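Local coordinates for SUMO-1 cysteine protease S273R (African swine fever virus pig/Kenya/KEN-50/1950, PDB 6LJ9), which acts as a cysteine protease that probably matures the viral polyproteins pp220 and pp62 into core-shell proteins and counters host innate immunity, at residues Arg177-Ser182 / Lys210-Val215; Asn83-Leu88 / Ser228-Gly233. All blocks are in the same frame, centred on the assembly; numbering follows the deposited sequence.

How the contacts relate
Both contacts belong to one Ulp1-like cysteine protease chain, and contact 1 is nested inside the long loop of sequence that contact 2 closes. Their centres are 34 Å apart and their nearest atoms about 18 Å apart, so they do not touch. Contact 2 holds C232, the inferred nucleophile, at the start of helix 232-244, and G233 lies about 8 Å from the side chain of H168, an inferred active-site residue. Contact 1 lies away from the annotated sites, beside the paired strands 181-186 and 215-220, and reaches the second subunit. One contact thus lies at the catalytic helix, the other at the sheet margin and dimer interface.

Contact 1: residues Arg177-Ser182 / Lys210-Val215; sequences RGDCWS and KIHHTV
W181 and H212 stack face to face beside the parallel strands 181-186 and 215-220, which helix 195-208 joins in a beta-alpha-beta crossover at the margin of the mixed sheet; H212 lies in the loop leading into the latter. The H212 imidazole covers the five-membered ring of W181, with centroids 3.8 Å apart and planes only 10° apart. Over the six-membered ring the aliphatic CB of H212 takes over in a CH-pi contact, 3.6 Å from that ring's centroid and almost on its normal. The indole is therefore covered along its length by one residue, while I211 CG1 packs 3.8 Å from W181 CZ3, the two side chains crossing at about a right angle. H212 CG stands anti to the backbone N (chi1 -164°), which puts CG over the indole; chi2 of 58° then turns the ring. H212 NE2 donates to D179 O at 2.6 Å; the acceptor is close to the imidazole plane, but the donor sits well above the carbonyl plane of D179. This bond and the stack together fix the rotation of the imidazole. Alongside the stack the backbones pair: W181 N donates to T214 O at 2.9 Å, and V215 CA approaches W181 O in a CA-H...O contact. K216 continues the backbone bonding to W181, while Y133 and L208 also meet the indole. Toward the second subunit, D179 OD2 is hydrogen-bonded by Y249 of that subunit, and C180 packs on its C180. Within the turn, H213 ND1 and T214 OG1 share a hydrogen bond of 2.6 Å.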
loop_
_atom_site.group_PDB
_atom_site.type_symbol
_atom_site.label_atom_id
_atom_site.label_comp_id
_atom_site.label_asym_id
_atom_site.label_seq_id
_atom_site.Cartn_x
_atom_site.Cartn_y
_atom_site.Cartn_z
ATOM N N ARG B 177 -1.439 6.009 9.109
ATOM C CA ARG B 177 -1.810 4.616 8.892
ATOM C C ARG B 177 -2.275 3.926 10.168
ATOM O O ARG B 177 -3.180 3.089 10.120
ATOM C CB ARG B 177 -0.628 3.840 8.300
ATOM C CG ARG B 177 -0.200 4.291 6.913
ATOM C CD ARG B 177 1.144 3.690 6.537
ATOM N NE ARG B 177 2.198 4.116 7.452
ATOM C CZ ARG B 177 3.488 3.845 7.286
ATOM N NH1 ARG B 177 3.889 3.147 6.233
ATOM N NH2 ARG B 177 4.379 4.274 8.171
ATOM N N GLY B 178 -1.677 4.252 11.311
ATOM C CA GLY B 178 -1.942 3.542 12.541
ATOM C C GLY B 178 -3.054 4.162 13.364
ATOM O O GLY B 178 -3.699 5.139 12.974
ATOM N N ASP B 179 -3.270 3.572 14.541
ATOM C CA ASP B 179 -4.316 4.064 15.425
ATOM C C ASP B 179 -3.926 5.376 16.088
ATOM O O ASP B 179 -4.812 6.133 16.501
ATOM C CB ASP B 179 -4.658 3.016 16.487
ATOM C CG ASP B 179 -6.021 3.253 17.126
ATOM O OD1 ASP B 179 -6.998 3.489 16.386
ATOM O OD2 ASP B 179 -6.116 3.196 18.370
ATOM N N CYS B 180 -2.629 5.660 16.188
ATOM C CA CYS B 180 -2.117 6.938 16.672
ATOM C C CYS B 180 -1.322 7.578 15.543
ATOM O O CYS B 180 -0.224 7.116 15.212
ATOM C CB CYS B 180 -1.248 6.754 17.912
ATOM S SG CYS B 180 -0.173 8.159 18.269
ATOM N N TRP B 181 -1.879 8.627 14.949
ATOM C CA TRP B 181 -1.189 9.350 13.895
ATOM C C TRP B 181 -0.091 10.219 14.493
ATOM O O TRP B 181 -0.225 10.755 15.596
ATOM C CB TRP B 181 -2.171 10.210 13.098
ATOM C CG TRP B 181 -3.239 9.413 12.401
ATOM C CD1 TRP B 181 -3.401 8.058 12.430
ATOM C CD2 TRP B 181 -4.289 9.924 11.570
ATOM N NE1 TRP B 181 -4.487 7.694 11.673
ATOM C CE2 TRP B 181 -5.050 8.820 11.133
ATOM C CE3 TRP B 181 -4.661 11.205 11.153
ATOM C CZ2 TRP B 181 -6.158 8.959 10.300
ATOM C CZ3 TRP B 181 -5.763 11.342 10.325
ATOM C CH2 TRP B 181 -6.498 10.225 9.908
ATOM N N SER B 182 1.008 10.347 13.757
ATOM C CA SER B 182 2.175 11.062 14.247
ATOM C C SER B 182 2.691 12.019 13.185
ATOM O O SER B 182 2.745 11.680 11.999
ATOM C CB SER B 182 3.289 10.092 14.659
ATOM O OG SER B 182 3.657 9.250 13.580
ATOM N N LYS B 210 -9.463 16.722 13.590
ATOM C CA LYS B 210 -10.847 16.806 13.140
ATOM C C LYS B 210 -11.348 15.495 12.543
ATOM O O LYS B 210 -12.564 15.277 12.497
ATOM C CB LYS B 210 -11.002 17.934 12.112
ATOM C CG LYS B 210 -10.663 19.330 12.636
ATOM C CD LYS B 210 -10.894 20.382 11.562
ATOM C CE LYS B 210 -9.967 20.152 10.368
ATOM N NZ LYS B 210 -10.343 20.948 9.176
ATOM N N ILE B 211 -10.449 14.621 12.090
ATOM C CA ILE B 211 -10.828 13.342 11.501
ATOM C C ILE B 211 -10.239 12.155 12.245
ATOM O O ILE B 211 -10.513 11.010 11.870
ATOM C CB ILE B 211 -10.445 13.274 10.007
ATOM C CG1 ILE B 211 -8.926 13.310 9.844
ATOM C CG2 ILE B 211 -11.087 14.416 9.235
ATOM C CD1 ILE B 211 -8.471 13.144 8.413
ATOM N N HIS B 212 -9.434 12.385 13.281
ATOM C CA HIS B 212 -8.876 11.298 14.073
ATOM C C HIS B 212 -8.749 11.753 15.519
ATOM O O HIS B 212 -8.715 12.950 15.813
ATOM C CB HIS B 212 -7.515 10.836 13.535
ATOM C CG HIS B 212 -7.075 9.506 14.067
ATOM N ND1 HIS B 212 -7.823 8.359 13.913
ATOM C CD2 HIS B 212 -5.964 9.141 14.750
ATOM C CE1 HIS B 212 -7.192 7.345 14.477
ATOM N NE2 HIS B 212 -6.061 7.793 14.992
ATOM N N HIS B 213 -8.666 10.776 16.419
ATOM C CA HIS B 213 -8.709 11.046 17.849
ATOM C C HIS B 213 -7.336 11.118 18.503
ATOM O O HIS B 213 -7.205 11.753 19.555
ATOM C CB HIS B 213 -9.551 9.975 18.553
ATOM C CG HIS B 213 -9.147 8.571 18.224
ATOM N ND1 HIS B 213 -8.007 7.987 18.733
ATOM C CD2 HIS B 213 -9.731 7.635 17.439
ATOM C CE1 HIS B 213 -7.907 6.752 18.277
ATOM N NE2 HIS B 213 -8.939 6.513 17.489
ATOM N N THR B 214 -6.313 10.500 17.914
ATOM C CA THR B 214 -4.977 10.464 18.503
ATOM C C THR B 214 -3.969 10.960 17.475
ATOM O O THR B 214 -3.677 10.261 16.499
ATOM C CB THR B 214 -4.619 9.055 18.973
ATOM O OG1 THR B 214 -5.694 8.528 19.759
ATOM C CG2 THR B 214 -3.353 9.086 19.815
ATOM N N VAL B 215 -3.442 12.163 17.693
ATOM C CA VAL B 215 -2.438 12.759 16.819
ATOM C C VAL B 215 -1.304 13.278 17.691
ATOM O O VAL B 215 -1.532 14.100 18.587
ATOM C CB VAL B 215 -3.017 13.893 15.955
ATOM C CG1 VAL B 215 -1.986 14.358 14.939
ATOM C CG2 VAL B 215 -4.295 13.445 15.259
#

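Contact 2: residues Asn83-Leu88 / Ser228-Gly233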
loop_
_atom_site.group_PDB
_atom_site.type_symbol
_atom_site.label_atom_id
_atom_site.label_comp_id
_atom_site.label_asym_id
_atom_site.label_seq_id
_atom_site.Cartn_x
_atom_site.Cartn_y
_atom_site.Cartn_z
ATOM N N ASN B 83 27.766 7.735 -6.334
ATOM C CA ASN B 83 29.030 7.171 -5.870
ATOM C C ASN B 83 30.019 8.243 -5.430
ATOM O O ASN B 83 31.232 8.012 -5.443
ATOM C CB ASN B 83 29.647 6.285 -6.950
ATOM C CG ASN B 83 28.968 4.934 -7.045
ATOM O OD1 ASN B 83 28.828 4.228 -6.048
ATOM N ND2 ASN B 83 28.532 4.573 -8.247
ATOM N N ASN B 84 29.524 9.415 -5.051
ATOM C CA ASN B 84 30.336 10.440 -4.415
ATOM C C ASN B 84 29.522 11.041 -3.280
ATOM O O ASN B 84 28.329 10.764 -3.129
ATOM C CB ASN B 84 30.787 11.517 -5.413
ATOM C CG ASN B 84 29.623 12.259 -6.040
ATOM O OD1 ASN B 84 29.137 13.248 -5.492
ATOM N ND2 ASN B 84 29.179 11.794 -7.203
ATOM N N THR B 85 30.178 11.865 -2.467
ATOM C CA THR B 85 29.556 12.434 -1.282
ATOM C C THR B 85 28.999 13.835 -1.532
ATOM O O THR B 85 28.725 14.570 -0.576
ATOM C CB THR B 85 30.557 12.432 -0.123
ATOM O OG1 THR B 85 29.858 12.529 1.125
ATOM C CG2 THR B 85 31.540 13.578 -0.244
ATOM N N GLY B 86 28.808 14.207 -2.797
ATOM C CA GLY B 86 28.280 15.523 -3.104
ATOM C C GLY B 86 26.915 15.745 -2.483
ATOM O O GLY B 86 26.136 14.810 -2.280
ATOM N N LEU B 87 26.625 17.008 -2.181
ATOM C CA LEU B 87 25.391 17.347 -1.491
ATOM C C LEU B 87 24.193 17.216 -2.423
ATOM O O LEU B 87 24.272 17.491 -3.625
ATOM C CB LEU B 87 25.453 18.769 -0.938
ATOM C CG LEU B 87 26.624 19.112 -0.015
ATOM C CD1 LEU B 87 26.357 20.415 0.724
ATOM C CD2 LEU B 87 26.891 17.984 0.964
ATOM N N LEU B 88 23.072 16.800 -1.845
ATOM C CA LEU B 88 21.827 16.667 -2.586
ATOM C C LEU B 88 21.209 18.033 -2.848
ATOM O O LEU B 88 21.248 18.925 -1.994
ATOM C CB LEU B 88 20.844 15.787 -1.811
ATOM C CG LEU B 88 20.734 14.324 -2.239
ATOM C CD1 LEU B 88 22.107 13.682 -2.366
ATOM C CD2 LEU B 88 19.872 13.548 -1.256
ATOM N N SER B 228 29.404 13.195 9.575
ATOM C CA SER B 228 29.967 13.790 8.378
ATOM C C SER B 228 29.307 15.141 8.111
ATOM O O SER B 228 28.389 15.568 8.817
ATOM C CB SER B 228 29.801 12.846 7.186
ATOM O OG SER B 228 28.432 12.631 6.882
ATOM N N GLN B 229 29.785 15.831 7.077
ATOM C CA GLN B 229 29.227 17.112 6.666
ATOM C C GLN B 229 28.452 17.013 5.361
ATOM O O GLN B 229 28.134 18.044 4.759
ATOM C CB GLN B 229 30.340 18.153 6.524
ATOM C CG GLN B 229 31.148 18.397 7.785
ATOM C CD GLN B 229 32.301 19.355 7.553
ATOM O OE1 GLN B 229 32.664 19.642 6.411
ATOM N NE2 GLN B 229 32.882 19.858 8.636
ATOM N N THR B 230 28.137 15.798 4.908
ATOM C CA THR B 230 27.641 15.595 3.552
ATOM C C THR B 230 26.375 14.759 3.439
ATOM O O THR B 230 25.698 14.853 2.408
ATOM C CB THR B 230 28.716 14.926 2.685
ATOM O OG1 THR B 230 29.059 13.652 3.246
ATOM C CG2 THR B 230 29.962 15.780 2.609
ATOM N N GLU B 231 26.035 13.942 4.432
ATOM C CA GLU B 231 25.011 12.920 4.264
ATOM C C GLU B 231 23.657 13.303 4.845
ATOM O O GLU B 231 22.801 12.429 5.002
ATOM C CB GLU B 231 25.488 11.604 4.878
ATOM C CG GLU B 231 26.842 11.153 4.358
ATOM C CD GLU B 231 26.872 11.040 2.849
ATOM O OE1 GLU B 231 26.087 10.244 2.296
ATOM O OE2 GLU B 231 27.670 11.762 2.214
ATOM N N CYS B 232 23.436 14.584 5.151
ATOM C CA CYS B 232 22.132 14.995 5.667
ATOM C C CYS B 232 21.028 14.770 4.643
ATOM O O CYS B 232 19.882 14.492 5.016
ATOM C CB CYS B 232 22.172 16.463 6.094
ATOM S SG CYS B 232 22.725 17.603 4.807
ATOM N N GLY B 233 21.350 14.885 3.358
ATOM C CA GLY B 233 20.413 14.588 2.302
ATOM C C GLY B 233 19.991 13.131 2.304
ATOM O O GLY B 233 18.803 12.807 2.404
HETATM O O HOH W 1 23.318 15.665 1.026
#
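With chi1 at -160°, T85 OG1 stands anti to its backbone N and meets the carboxylate of E231, whose chain bends at chi2 (-55°) to bring CD round. T85 OG1 donates to E231 OE2 at 2.6 Å, arriving nearly in line with the CD-OE2 bond. T230 OG1 donates to E231 OE2 at 2.6 Å, on the anti lone pair of that oxygen. OE2 is thus gripped by two hydroxyls, while OE1 forms a salt bridge with R266 of helix 259-269, an arrangement that would be expected to favour the ionised carboxylate. E231 occupies the N-cap position of helix 232-244, and C232, the inferred nucleophile, follows in the first turn, consistent with its Ulp1-like catalytic domain; its side chain touches H168. Nearer the helix, a water bridges the backbones: it accepts from L88 N at 3.1 Å, donates to T230 O at 2.9 Å and takes a weak bond from G233 N. Apolar contacts accompany this bridge. L87 CD2 lies 3.6 Å from T230 CA, and the CD2 methyl of L88 lies 3.6 Å from G233 C, directly against the glycine backbone. P234 and L237 of the same helix also touch L88, whose carbonyl oxygen accepts from W169 and K167. Earlier in the loop, an Asx turn spans T85: N84 OD1 accepts from G86 N at 2.9 Å.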